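Local coordinates for protein dihydrodipicolinate synthase (Rhodopseudomonas palustris, PDB 3DZ1) that probably acts as a 4-hydroxy-tetrahydrodipicolinate synthase of the DapA family, a TIM-barrel lyase of lysine biosynthesis, at residues 106-111 with 129-134; 118-123 with 146-151; 135-140 with 156-161; 180-185 with 194-199. All coordinates share one frame; numbering follows the deposited sequence.

Overall arrangement
In the eight-stranded parallel barrel, interactions 1, 3 and 4 pack helices on strands of the wall, while interaction 2 joins a helix to an outer loop. Interactions 1 and 3 are closest, their centres about 9 Å apart, because strands 105-108 and 137-141 are neighbours. Interaction 2, farthest from the chain's centre at about 19 Å, shares helix 117-131 with interaction 1 and meets interaction 3 where Ile120 packs on Ile158. Interaction 4 lies two strands farther round and touches interaction 3 through Val159 with Leu194 and Arg156 with Phe185, centres about 12 Å apart. Met217, predicted to bind pyruvate, has its side chain about 10, 10 and 9 Å from those of Val106, Leu139 and Ile196.

Interaction 1 of 4, residues 106-111 with 129-134; sequences VMIAPP and EAIGDD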
loop_
_atom_site.group_PDB
_atom_site.type_symbol
_atom_site.label_atom_id
_atom_site.label_comp_id
_atom_site.label_asym_id
_atom_site.label_seq_id
_atom_site.Cartn_x
_atom_site.Cartn_y
_atom_site.Cartn_z
ATOM N N VAL A 106 16.668 -15.928 17.630
ATOM C CA VAL A 106 16.569 -14.935 16.567
ATOM C C VAL A 106 15.151 -14.390 16.411
ATOM O O VAL A 106 14.188 -14.993 16.885
ATOM C CB VAL A 106 17.032 -15.531 15.214
ATOM C CG1 VAL A 106 18.439 -16.098 15.351
ATOM C CG2 VAL A 106 16.063 -16.618 14.757
HETATM N N MSE A 107 15.026 -13.245 15.746
HETATM C CA MSE A 107 13.718 -12.638 15.531
HETATM C C MSE A 107 13.385 -12.638 14.045
HETATM O O MSE A 107 14.248 -12.369 13.205
HETATM C CB MSE A 107 13.694 -11.204 16.075
HETATM C CG MSE A 107 12.324 -10.530 15.971
HETATM SE SE MSE A 107 12.227 -8.785 16.851
HETATM C CE MSE A 107 13.215 -7.737 15.565
ATOM N N ILE A 108 12.135 -12.952 13.723
ATOM C CA ILE A 108 11.708 -12.990 12.331
ATOM C C ILE A 108 10.435 -12.192 12.104
ATOM O O ILE A 108 9.411 -12.421 12.761
ATOM C CB ILE A 108 11.454 -14.443 11.849
ATOM C CG1 ILE A 108 12.677 -15.315 12.138
ATOM C CG2 ILE A 108 11.177 -14.450 10.346
ATOM C CD1 ILE A 108 12.455 -16.793 11.830
ATOM N N ALA A 109 10.515 -11.248 11.175
ATOM C CA ALA A 109 9.377 -10.418 10.811
ATOM C C ALA A 109 8.956 -10.887 9.426
ATOM O O ALA A 109 9.775 -11.394 8.663
ATOM C CB ALA A 109 9.780 -8.948 10.770
ATOM N N PRO A 110 7.673 -10.733 9.083
ATOM C CA PRO A 110 7.218 -11.170 7.763
ATOM C C PRO A 110 7.486 -10.126 6.687
ATOM O O PRO A 110 7.600 -8.934 6.982
ATOM C CB PRO A 110 5.724 -11.368 7.975
ATOM C CG PRO A 110 5.394 -10.222 8.883
ATOM C CD PRO A 110 6.540 -10.257 9.898
ATOM N N PRO A 111 7.625 -10.563 5.427
ATOM C CA PRO A 111 7.862 -9.585 4.362
ATOM C C PRO A 111 6.597 -8.726 4.279
ATOM O O PRO A 111 5.501 -9.199 4.574
ATOM C CB PRO A 111 8.076 -10.460 3.124
ATOM C CG PRO A 111 7.361 -11.742 3.463
ATOM C CD PRO A 111 7.727 -11.937 4.911
ATOM N N GLU A 129 11.938 -23.672 8.519
ATOM C CA GLU A 129 12.606 -24.755 7.809
ATOM C C GLU A 129 13.992 -24.262 7.409
ATOM O O GLU A 129 14.958 -25.026 7.387
ATOM C CB GLU A 129 11.807 -25.142 6.562
ATOM C CG GLU A 129 12.506 -26.145 5.664
ATOM C CD GLU A 129 11.700 -26.470 4.421
ATOM O OE1 GLU A 129 11.357 -25.530 3.671
ATOM O OE2 GLU A 129 11.412 -27.665 4.194
ATOM N N ALA A 130 14.078 -22.968 7.113
ATOM C CA ALA A 130 15.327 -22.338 6.707
ATOM C C ALA A 130 16.368 -22.227 7.821
ATOM O O ALA A 130 17.520 -22.620 7.635
ATOM C CB ALA A 130 15.039 -20.957 6.138
ATOM N N ILE A 131 15.973 -21.689 8.970
ATOM C CA ILE A 131 16.905 -21.524 10.083
ATOM C C ILE A 131 17.103 -22.788 10.913
ATOM O O ILE A 131 18.077 -22.894 11.657
ATOM C CB ILE A 131 16.457 -20.398 11.046
ATOM C CG1 ILE A 131 15.132 -20.776 11.711
ATOM C CG2 ILE A 131 16.335 -19.083 10.289
ATOM C CD1 ILE A 131 14.732 -19.857 12.842
ATOM N N GLY A 132 16.179 -23.737 10.788
ATOM C CA GLY A 132 16.270 -24.972 11.546
ATOM C C GLY A 132 15.267 -24.966 12.684
ATOM O O GLY A 132 15.129 -23.963 13.383
ATOM N N ASP A 133 14.564 -26.077 12.877
ATOM C CA ASP A 133 13.559 -26.164 13.938
ATOM C C ASP A 133 14.149 -26.151 15.346
ATOM O O ASP A 133 13.417 -26.102 16.335
ATOM C CB ASP A 133 12.708 -27.424 13.760
ATOM C CG ASP A 133 11.988 -27.456 12.431
ATOM O OD1 ASP A 133 11.344 -26.447 12.076
ATOM O OD2 ASP A 133 12.059 -28.494 11.742
ATOM N N ASP A 134 15.472 -26.190 15.435
ATOM C CA ASP A 134 16.153 -26.195 16.721
ATOM C C ASP A 134 16.475 -24.788 17.216
ATOM O O ASP A 134 16.913 -24.605 18.351
ATOM C CB ASP A 134 17.449 -27.005 16.614
ATOM C CG ASP A 134 18.392 -26.463 15.550
ATOM O OD1 ASP A 134 17.986 -26.393 14.370
ATOM O OD2 ASP A 134 19.540 -26.111 15.892
#
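Strand 105-108 and the last turn of helix 117-131 approach no closer than 9.3 Å between the CA atoms of Val106 and Ile131, a gap bridged by side chains alone. This is the strand-to-helix packing of a beta-alpha-beta unit in the TIM barrel, the next parallel strand being 137-141. Val106 and Ile108, two residues apart, both point outward from the barrel wall, and Ile131 points back at them from the helix. The meeting is tip to tip. Ile131 holds CG1 between its backbone N and carbonyl carbon (chi1 64°), and with the chain extended beyond it (chi2 170°) the end methyl CD1 is carried to the strand. There it serves both partners, lying 3.9 Å from CD1 of Ile108. All three residues are buried, and the apolar cluster is extended by Trp137 of the next strand, which touches Val106 and Ile108, and by Met91 and Ala95 of helix 88-101, which pack on Ile131. Gly132 ends the helix with a positive phi of 105°, and the chain turns away; beyond it Asp134 forms a salt bridge with Arg96. The other contact of the shared methyl is with Val106, whose CG2 stands 4.0 Å from Ile131 CD1.

Interaction 2 of 4, residues 118-123 with 146-151; sequences EQITTY and LSVVMT
Ile120 faces the loop 146-151 from helix 117-131, its CA 8.0 Å from that of Met150, in the outer layer of the TIM barrel. From CB, which points toward the loop, the side chain divides. CG2 lies anti to the backbone N and turns to helix 152-161, where it packs on Ile158. CG1 is anti to the carbonyl carbon (chi1 -64°) and starts the branch that crosses to the loop, coming within 4.1 Å of Val148 CG1. An extended second torsion, 172°, then sends CD1 onward. This methyl meets Val148 CG1 at 3.7 Å, the two side chains reaching toward each other tip to tip, and it passes 4.4 Å from CG of Met150, a selenomethionine. Val149 contributes its carbonyl O; its side chain starts away from the helix, and the residue packs on Thr116 of a third subunit, so the loop has the isoleucine on one flank and a neighbouring subunit on another. Thr151, at the N-cap of helix 152-161, uses OG1 to cap Val154 N, which ties down the far end of the loop. The tightest approach across the contact is made by Ile120 CD1, 3.5 Å from the carbonyl O of Val149.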
loop_
_atom_site.group_PDB
_atom_site.type_symbol
_atom_site.label_atom_id
_atom_site.label_comp_id
_atom_site.label_asym_id
_atom_site.label_seq_id
_atom_site.Cartn_x
_atom_site.Cartn_y
_atom_site.Cartn_z
ATOM N N GLU A 118 -3.153 -17.446 4.879
ATOM C CA GLU A 118 -2.547 -18.613 4.253
ATOM C C GLU A 118 -1.089 -18.275 3.925
ATOM O O GLU A 118 -0.178 -19.060 4.190
ATOM C CB GLU A 118 -3.302 -18.941 2.964
ATOM C CG GLU A 118 -3.375 -20.407 2.593
ATOM C CD GLU A 118 -4.270 -20.636 1.381
ATOM O OE1 GLU A 118 -3.859 -20.266 0.256
ATOM O OE2 GLU A 118 -5.390 -21.169 1.557
ATOM N N GLN A 119 -0.875 -17.099 3.343
ATOM C CA GLN A 119 0.476 -16.673 2.990
ATOM C C GLN A 119 1.328 -16.458 4.237
ATOM O O GLN A 119 2.521 -16.749 4.239
ATOM C CB GLN A 119 0.436 -15.375 2.186
ATOM C CG GLN A 119 -0.259 -15.492 0.846
ATOM C CD GLN A 119 -0.409 -14.149 0.159
ATOM O OE1 GLN A 119 -0.782 -13.159 0.788
ATOM N NE2 GLN A 119 -0.132 -14.112 -1.143
ATOM N N ILE A 120 0.713 -15.931 5.289
ATOM C CA ILE A 120 1.432 -15.677 6.534
ATOM C C ILE A 120 1.910 -16.963 7.201
ATOM O O ILE A 120 3.093 -17.103 7.508
ATOM C CB ILE A 120 0.555 -14.871 7.529
ATOM C CG1 ILE A 120 0.267 -13.487 6.944
ATOM C CG2 ILE A 120 1.273 -14.715 8.876
ATOM C CD1 ILE A 120 -0.742 -12.677 7.728
ATOM N N THR A 121 1.007 -17.917 7.415
ATOM C CA THR A 121 1.411 -19.159 8.062
ATOM C C THR A 121 2.407 -19.933 7.207
ATOM O O THR A 121 3.342 -20.541 7.729
ATOM C CB THR A 121 0.196 -20.053 8.397
ATOM O OG1 THR A 121 -0.585 -20.275 7.219
ATOM C CG2 THR A 121 -0.665 -19.389 9.455
ATOM N N THR A 122 2.225 -19.903 5.891
ATOM C CA THR A 122 3.146 -20.603 5.011
ATOM C C THR A 122 4.546 -20.005 5.091
ATOM O O THR A 122 5.534 -20.736 5.158
ATOM C CB THR A 122 2.667 -20.566 3.548
ATOM O OG1 THR A 122 1.536 -21.430 3.408
ATOM C CG2 THR A 122 3.779 -21.023 2.596
ATOM N N TYR A 123 4.632 -18.678 5.084
ATOM C CA TYR A 123 5.930 -18.022 5.145
ATOM C C TYR A 123 6.742 -18.472 6.353
ATOM O O TYR A 123 7.917 -18.825 6.233
ATOM C CB TYR A 123 5.782 -16.502 5.208
ATOM C CG TYR A 123 7.121 -15.823 5.349
ATOM C CD1 TYR A 123 7.975 -15.702 4.255
ATOM C CD2 TYR A 123 7.580 -15.394 6.595
ATOM C CE1 TYR A 123 9.258 -15.178 4.396
ATOM C CE2 TYR A 123 8.865 -14.869 6.747
ATOM C CZ TYR A 123 9.698 -14.766 5.644
ATOM O OH TYR A 123 10.974 -14.271 5.785
ATOM N N LEU A 146 5.436 -2.715 9.092
ATOM C CA LEU A 146 5.533 -3.870 8.210
ATOM C C LEU A 146 4.293 -4.155 7.360
ATOM O O LEU A 146 4.322 -5.032 6.495
ATOM C CB LEU A 146 5.899 -5.099 9.041
ATOM C CG LEU A 146 7.148 -4.902 9.907
ATOM C CD1 LEU A 146 7.408 -6.156 10.722
ATOM C CD2 LEU A 146 8.349 -4.582 9.021
ATOM N N SER A 147 3.212 -3.419 7.610
ATOM C CA SER A 147 1.965 -3.568 6.859
ATOM C C SER A 147 1.183 -4.838 7.166
ATOM O O SER A 147 -0.038 -4.803 7.278
ATOM C CB SER A 147 2.248 -3.507 5.352
ATOM O OG SER A 147 2.934 -2.311 5.013
ATOM N N VAL A 148 1.879 -5.961 7.294
ATOM C CA VAL A 148 1.207 -7.225 7.570
ATOM C C VAL A 148 0.400 -7.193 8.866
ATOM O O VAL A 148 0.850 -6.661 9.879
ATOM C CB VAL A 148 2.222 -8.382 7.648
ATOM C CG1 VAL A 148 1.503 -9.688 7.966
ATOM C CG2 VAL A 148 2.984 -8.490 6.335
ATOM N N VAL A 149 -0.800 -7.759 8.824
ATOM C CA VAL A 149 -1.652 -7.817 10.003
ATOM C C VAL A 149 -1.890 -9.286 10.339
ATOM O O VAL A 149 -2.244 -10.078 9.465
ATOM C CB VAL A 149 -3.015 -7.114 9.767
ATOM C CG1 VAL A 149 -3.910 -7.273 10.995
ATOM C CG2 VAL A 149 -2.795 -5.645 9.463
HETATM N N MSE A 150 -1.680 -9.640 11.604
HETATM C CA MSE A 150 -1.857 -11.012 12.075
HETATM C C MSE A 150 -2.890 -11.100 13.194
HETATM O O MSE A 150 -2.711 -10.495 14.249
HETATM C CB MSE A 150 -0.530 -11.554 12.610
HETATM C CG MSE A 150 0.649 -11.400 11.672
HETATM SE SE MSE A 150 2.234 -12.184 12.468
HETATM C CE MSE A 150 3.544 -11.613 11.179
ATOM N N THR A 151 -3.962 -11.855 12.981
ATOM C CA THR A 151 -4.975 -12.001 14.025
ATOM C C THR A 151 -4.436 -12.928 15.106
ATOM O O THR A 151 -3.485 -13.674 14.875
ATOM C CB THR A 151 -6.274 -12.630 13.488
ATOM O OG1 THR A 151 -6.010 -13.974 13.062
ATOM C CG2 THR A 151 -6.813 -11.827 12.318
#

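Interaction 3 of 4, residues 135-140 with 156-161; sequences VPWVLQ and RQIVMD
Ile158 reaches Trp137 and Leu139 of strand 137-141. Arg156 comes first along 156-161: its side chain starts away from the strand, forms a cation-pi contact with Phe185 and hydrogen-bonds to Ser190. Gln157 follows and packs against Thr121 of helix 117-131. Ile158 then points at the barrel wall and divides the work between its branches. CG2, anti to the backbone N (chi1 of CG1 -66°), lies at the edge of the Trp137 ring, near its plane, 3.7 Å from CH2. It also comes within 4.0 Å of Leu139 CD2. The longer branch ends in CD1, which sits 3.8 Å from the same leucine methyl, and both side chains of the strand cross the isoleucine at about a right angle. This is the hydrophobic layer of a TIM barrel, where helices cover outward-pointing strand residues; here Phe124 of helix 117-131 joins in, touching Trp137, Leu139 and Ile158. Trp137 gets there by carrying CG between its backbone N and carbonyl carbon (chi1 63°), which swings the six-membered ring toward the helix. Val159 comes next and turns aside to Leu194 and Arg192, and its carbonyl O accepts from Ser162 OG.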
loop_
_atom_site.group_PDB
_atom_site.type_symbol
_atom_site.label_atom_id
_atom_site.label_comp_id
_atom_site.label_asym_id
_atom_site.label_seq_id
_atom_site.Cartn_x
_atom_site.Cartn_y
_atom_site.Cartn_z
ATOM N N VAL A 135 16.256 -23.796 16.363
ATOM C CA VAL A 135 16.552 -22.415 16.710
ATOM C C VAL A 135 15.368 -21.675 17.333
ATOM O O VAL A 135 14.329 -21.495 16.694
ATOM C CB VAL A 135 17.026 -21.635 15.461
ATOM C CG1 VAL A 135 17.355 -20.192 15.829
ATOM C CG2 VAL A 135 18.244 -22.325 14.857
ATOM N N PRO A 136 15.507 -21.246 18.601
ATOM C CA PRO A 136 14.430 -20.520 19.281
ATOM C C PRO A 136 14.229 -19.208 18.538
ATOM O O PRO A 136 15.206 -18.543 18.191
ATOM C CB PRO A 136 14.994 -20.288 20.684
ATOM C CG PRO A 136 15.987 -21.396 20.858
ATOM C CD PRO A 136 16.651 -21.446 19.505
ATOM N N TRP A 137 12.987 -18.821 18.279
ATOM C CA TRP A 137 12.788 -17.566 17.575
ATOM C C TRP A 137 11.641 -16.722 18.092
ATOM O O TRP A 137 10.774 -17.195 18.835
ATOM C CB TRP A 137 12.642 -17.802 16.067
ATOM C CG TRP A 137 11.457 -18.621 15.656
ATOM C CD1 TRP A 137 11.299 -19.972 15.793
ATOM C CD2 TRP A 137 10.275 -18.141 15.010
ATOM N NE1 TRP A 137 10.089 -20.362 15.267
ATOM C CE2 TRP A 137 9.440 -19.256 14.780
ATOM C CE3 TRP A 137 9.839 -16.872 14.600
ATOM C CZ2 TRP A 137 8.193 -19.142 14.158
ATOM C CZ3 TRP A 137 8.598 -16.759 13.981
ATOM C CH2 TRP A 137 7.790 -17.890 13.766
ATOM N N VAL A 138 11.666 -15.458 17.688
ATOM C CA VAL A 138 10.682 -14.465 18.089
ATOM C C VAL A 138 9.876 -13.969 16.896
ATOM O O VAL A 138 10.443 -13.553 15.884
ATOM C CB VAL A 138 11.387 -13.253 18.733
ATOM C CG1 VAL A 138 10.362 -12.225 19.193
ATOM C CG2 VAL A 138 12.263 -13.721 19.882
ATOM N N LEU A 139 8.555 -14.019 17.025
ATOM C CA LEU A 139 7.658 -13.562 15.965
ATOM C C LEU A 139 7.404 -12.067 16.152
ATOM O O LEU A 139 6.865 -11.652 17.180
ATOM C CB LEU A 139 6.327 -14.324 16.040
ATOM C CG LEU A 139 5.229 -13.896 15.057
ATOM C CD1 LEU A 139 5.719 -14.059 13.627
ATOM C CD2 LEU A 139 3.978 -14.725 15.299
ATOM N N GLN A 140 7.801 -11.257 15.174
ATOM C CA GLN A 140 7.582 -9.815 15.269
ATOM C C GLN A 140 6.281 -9.408 14.580
ATOM O O GLN A 140 6.101 -9.631 13.383
ATOM C CB GLN A 140 8.752 -9.035 14.659
ATOM C CG GLN A 140 8.490 -7.536 14.586
ATOM C CD GLN A 140 9.701 -6.743 14.146
ATOM O OE1 GLN A 140 10.480 -7.194 13.310
ATOM N NE2 GLN A 140 9.856 -5.545 14.697
ATOM N N ARG A 156 -1.547 -17.758 16.905
ATOM C CA ARG A 156 -1.627 -19.052 17.575
ATOM C C ARG A 156 -1.199 -20.186 16.648
ATOM O O ARG A 156 -0.468 -21.093 17.055
ATOM C CB ARG A 156 -3.050 -19.310 18.080
ATOM C CG ARG A 156 -3.241 -20.706 18.672
ATOM C CD ARG A 156 -4.642 -20.889 19.234
ATOM N NE ARG A 156 -5.664 -20.766 18.202
ATOM C CZ ARG A 156 -6.971 -20.778 18.440
ATOM N NH1 ARG A 156 -7.422 -20.906 19.680
ATOM N NH2 ARG A 156 -7.828 -20.657 17.435
ATOM N N GLN A 157 -1.660 -20.132 15.403
ATOM C CA GLN A 157 -1.314 -21.148 14.418
ATOM C C GLN A 157 0.184 -21.153 14.125
ATOM O O GLN A 157 0.810 -22.213 14.071
ATOM C CB GLN A 157 -2.102 -20.910 13.127
ATOM C CG GLN A 157 -1.743 -21.847 11.986
ATOM C CD GLN A 157 -2.846 -21.921 10.946
ATOM O OE1 GLN A 157 -3.497 -20.919 10.644
ATOM N NE2 GLN A 157 -3.055 -23.108 10.388
ATOM N N ILE A 158 0.755 -19.967 13.932
ATOM C CA ILE A 158 2.184 -19.841 13.654
ATOM C C ILE A 158 2.995 -20.489 14.769
ATOM O O ILE A 158 3.941 -21.239 14.514
ATOM C CB ILE A 158 2.610 -18.359 13.556
ATOM C CG1 ILE A 158 1.957 -17.710 12.340
ATOM C CG2 ILE A 158 4.130 -18.253 13.480
ATOM C CD1 ILE A 158 2.152 -16.208 12.273
ATOM N N VAL A 159 2.620 -20.192 16.007
ATOM C CA VAL A 159 3.320 -20.735 17.165
ATOM C C VAL A 159 3.163 -22.250 17.280
ATOM O O VAL A 159 4.152 -22.977 17.420
ATOM C CB VAL A 159 2.814 -20.085 18.468
ATOM C CG1 VAL A 159 3.441 -20.775 19.671
ATOM C CG2 VAL A 159 3.161 -18.596 18.480
HETATM N N MSE A 160 1.925 -22.727 17.217
HETATM C CA MSE A 160 1.672 -24.158 17.335
HETATM C C MSE A 160 2.189 -24.975 16.145
HETATM O O MSE A 160 2.429 -26.178 16.273
HETATM C CB MSE A 160 0.176 -24.409 17.548
HETATM C CG MSE A 160 -0.369 -23.786 18.832
HETATM SE SE MSE A 160 0.570 -24.329 20.450
HETATM C CE MSE A 160 -0.445 -25.936 20.847
ATOM N N ASP A 161 2.357 -24.327 14.997
ATOM C CA ASP A 161 2.880 -25.000 13.805
ATOM C C ASP A 161 4.397 -25.154 13.939
ATOM O O ASP A 161 5.008 -26.003 13.290
ATOM C CB ASP A 161 2.606 -24.178 12.540
ATOM C CG ASP A 161 1.241 -24.449 11.929
ATOM O OD1 ASP A 161 0.481 -25.284 12.460
ATOM O OD2 ASP A 161 0.938 -23.812 10.899
#

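Interaction 4 of 4, residues 180-185 with 194-199; sequences TTLRGF and LSILCG
The guanidinium of Arg183 has Ile196 CD1 over the centre of one face, 3.7 Å above the plane, and Leu194 O at its edge. There NH1 donates to Leu194 O over 3.1 Å, a fairly straight bond (158° at the hydrogen). The nitrogen lies nearly on the line of the C=O bond, and the oxygen is close to the guanidinium plane. NH2 also lies 3.7 Å from Ile196 CB, so the isoleucine also runs along the flat group. A bend at the second torsion (chi2 -54°) brings the arginine's end over to the strand, toward which the side chain does not start. NH1 also bonds to Gln186 OE1, while NH2 forms a salt bridge with Asp214 and a hydrogen bond to Gly212 O. A leucine in its place would probably leave Asp214 without its cationic mate and Leu194 O without this donor. One residue earlier, Leu182 CD1 meets Ile196 CD1 at 4.2 Å. The contact closes the beta-alpha-beta unit 165-170, 176-188, 195-198 of the TIM barrel: Leu182 also packs on Leu168 of the preceding strand, Leu194 reaches Val159 of helix 152-161, and Asp214, just before strand 215-218, accepts from Ile196 N.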
loop_
_atom_site.group_PDB
_atom_site.type_symbol
_atom_site.label_atom_id
_atom_site.label_comp_id
_atom_site.label_asym_id
_atom_site.label_seq_id
_atom_site.Cartn_x
_atom_site.Cartn_y
_atom_site.Cartn_z
ATOM N N THR A 180 -4.888 -9.896 25.626
ATOM C CA THR A 180 -5.928 -10.574 26.388
ATOM C C THR A 180 -6.406 -11.837 25.675
ATOM O O THR A 180 -6.549 -12.888 26.300
ATOM C CB THR A 180 -7.128 -9.636 26.627
ATOM O OG1 THR A 180 -6.701 -8.531 27.438
ATOM C CG2 THR A 180 -8.266 -10.371 27.324
ATOM N N THR A 181 -6.649 -11.735 24.368
ATOM C CA THR A 181 -7.118 -12.878 23.584
ATOM C C THR A 181 -6.103 -14.024 23.601
ATOM O O THR A 181 -6.470 -15.186 23.819
ATOM C CB THR A 181 -7.402 -12.469 22.123
ATOM O OG1 THR A 181 -8.455 -11.501 22.100
ATOM C CG2 THR A 181 -7.817 -13.679 21.292
ATOM N N LEU A 182 -4.833 -13.700 23.376
ATOM C CA LEU A 182 -3.777 -14.710 23.390
ATOM C C LEU A 182 -3.659 -15.381 24.761
ATOM O O LEU A 182 -3.498 -16.601 24.853
ATOM C CB LEU A 182 -2.431 -14.092 22.983
ATOM C CG LEU A 182 -2.323 -13.656 21.514
ATOM C CD1 LEU A 182 -1.028 -12.911 21.285
ATOM C CD2 LEU A 182 -2.405 -14.883 20.600
ATOM N N ARG A 183 -3.740 -14.597 25.833
ATOM C CA ARG A 183 -3.656 -15.188 27.165
ATOM C C ARG A 183 -4.854 -16.112 27.374
ATOM O O ARG A 183 -4.764 -17.124 28.078
ATOM C CB ARG A 183 -3.626 -14.099 28.240
ATOM C CG ARG A 183 -2.321 -13.303 28.272
ATOM C CD ARG A 183 -1.101 -14.224 28.395
ATOM N NE ARG A 183 0.147 -13.475 28.548
ATOM C CZ ARG A 183 1.353 -13.955 28.254
ATOM N NH1 ARG A 183 1.485 -15.188 27.786
ATOM N NH2 ARG A 183 2.432 -13.198 28.418
ATOM N N GLY A 184 -5.969 -15.762 26.745
ATOM C CA GLY A 184 -7.172 -16.569 26.847
ATOM C C GLY A 184 -6.995 -17.918 26.170
ATOM O O GLY A 184 -7.503 -18.936 26.654
ATOM N N PHE A 185 -6.282 -17.929 25.044
ATOM C CA PHE A 185 -6.030 -19.172 24.319
ATOM C C PHE A 185 -5.193 -20.098 25.190
ATOM O O PHE A 185 -5.374 -21.317 25.171
ATOM C CB PHE A 185 -5.281 -18.915 23.004
ATOM C CG PHE A 185 -6.097 -18.208 21.955
ATOM C CD1 PHE A 185 -7.489 -18.260 21.970
ATOM C CD2 PHE A 185 -5.467 -17.517 20.926
ATOM C CE1 PHE A 185 -8.237 -17.636 20.976
ATOM C CE2 PHE A 185 -6.206 -16.890 19.927
ATOM C CZ PHE A 185 -7.595 -16.950 19.951
ATOM N N LEU A 194 4.097 -19.024 25.919
ATOM C CA LEU A 194 4.613 -18.055 24.958
ATOM C C LEU A 194 4.935 -16.745 25.652
ATOM O O LEU A 194 4.088 -16.172 26.334
ATOM C CB LEU A 194 3.572 -17.794 23.862
ATOM C CG LEU A 194 3.931 -16.776 22.772
ATOM C CD1 LEU A 194 4.993 -17.356 21.862
ATOM C CD2 LEU A 194 2.690 -16.425 21.963
ATOM N N SER A 195 6.161 -16.266 25.474
ATOM C CA SER A 195 6.562 -15.008 26.077
ATOM C C SER A 195 6.028 -13.880 25.210
ATOM O O SER A 195 6.032 -13.968 23.976
ATOM C CB SER A 195 8.091 -14.912 26.167
ATOM O OG SER A 195 8.504 -13.642 26.666
ATOM N N ILE A 196 5.531 -12.834 25.856
ATOM C CA ILE A 196 5.028 -11.686 25.124
ATOM C C ILE A 196 5.729 -10.433 25.630
ATOM O O ILE A 196 5.503 -9.993 26.755
ATOM C CB ILE A 196 3.496 -11.520 25.286
ATOM C CG1 ILE A 196 2.767 -12.732 24.691
ATOM C CG2 ILE A 196 3.040 -10.240 24.578
ATOM C CD1 ILE A 196 1.229 -12.643 24.764
ATOM N N LEU A 197 6.614 -9.884 24.803
ATOM C CA LEU A 197 7.327 -8.661 25.152
ATOM C C LEU A 197 6.786 -7.616 24.195
ATOM O O LEU A 197 6.654 -7.868 22.994
ATOM C CB LEU A 197 8.836 -8.828 24.975
ATOM C CG LEU A 197 9.512 -9.864 25.876
ATOM C CD1 LEU A 197 11.014 -9.678 25.785
ATOM C CD2 LEU A 197 9.049 -9.698 27.328
ATOM N N CYS A 198 6.480 -6.442 24.725
ATOM C CA CYS A 198 5.885 -5.392 23.920
ATOM C C CYS A 198 6.805 -4.331 23.363
ATOM O O CYS A 198 7.828 -3.980 23.960
ATOM C CB CYS A 198 4.758 -4.745 24.718
ATOM S SG CYS A 198 3.535 -5.974 25.237
ATOM N N GLY A 199 6.409 -3.817 22.200
ATOM C CA GLY A 199 7.182 -2.794 21.531
ATOM C C GLY A 199 6.380 -1.561 21.164
ATOM O O GLY A 199 5.719 -0.959 22.011
#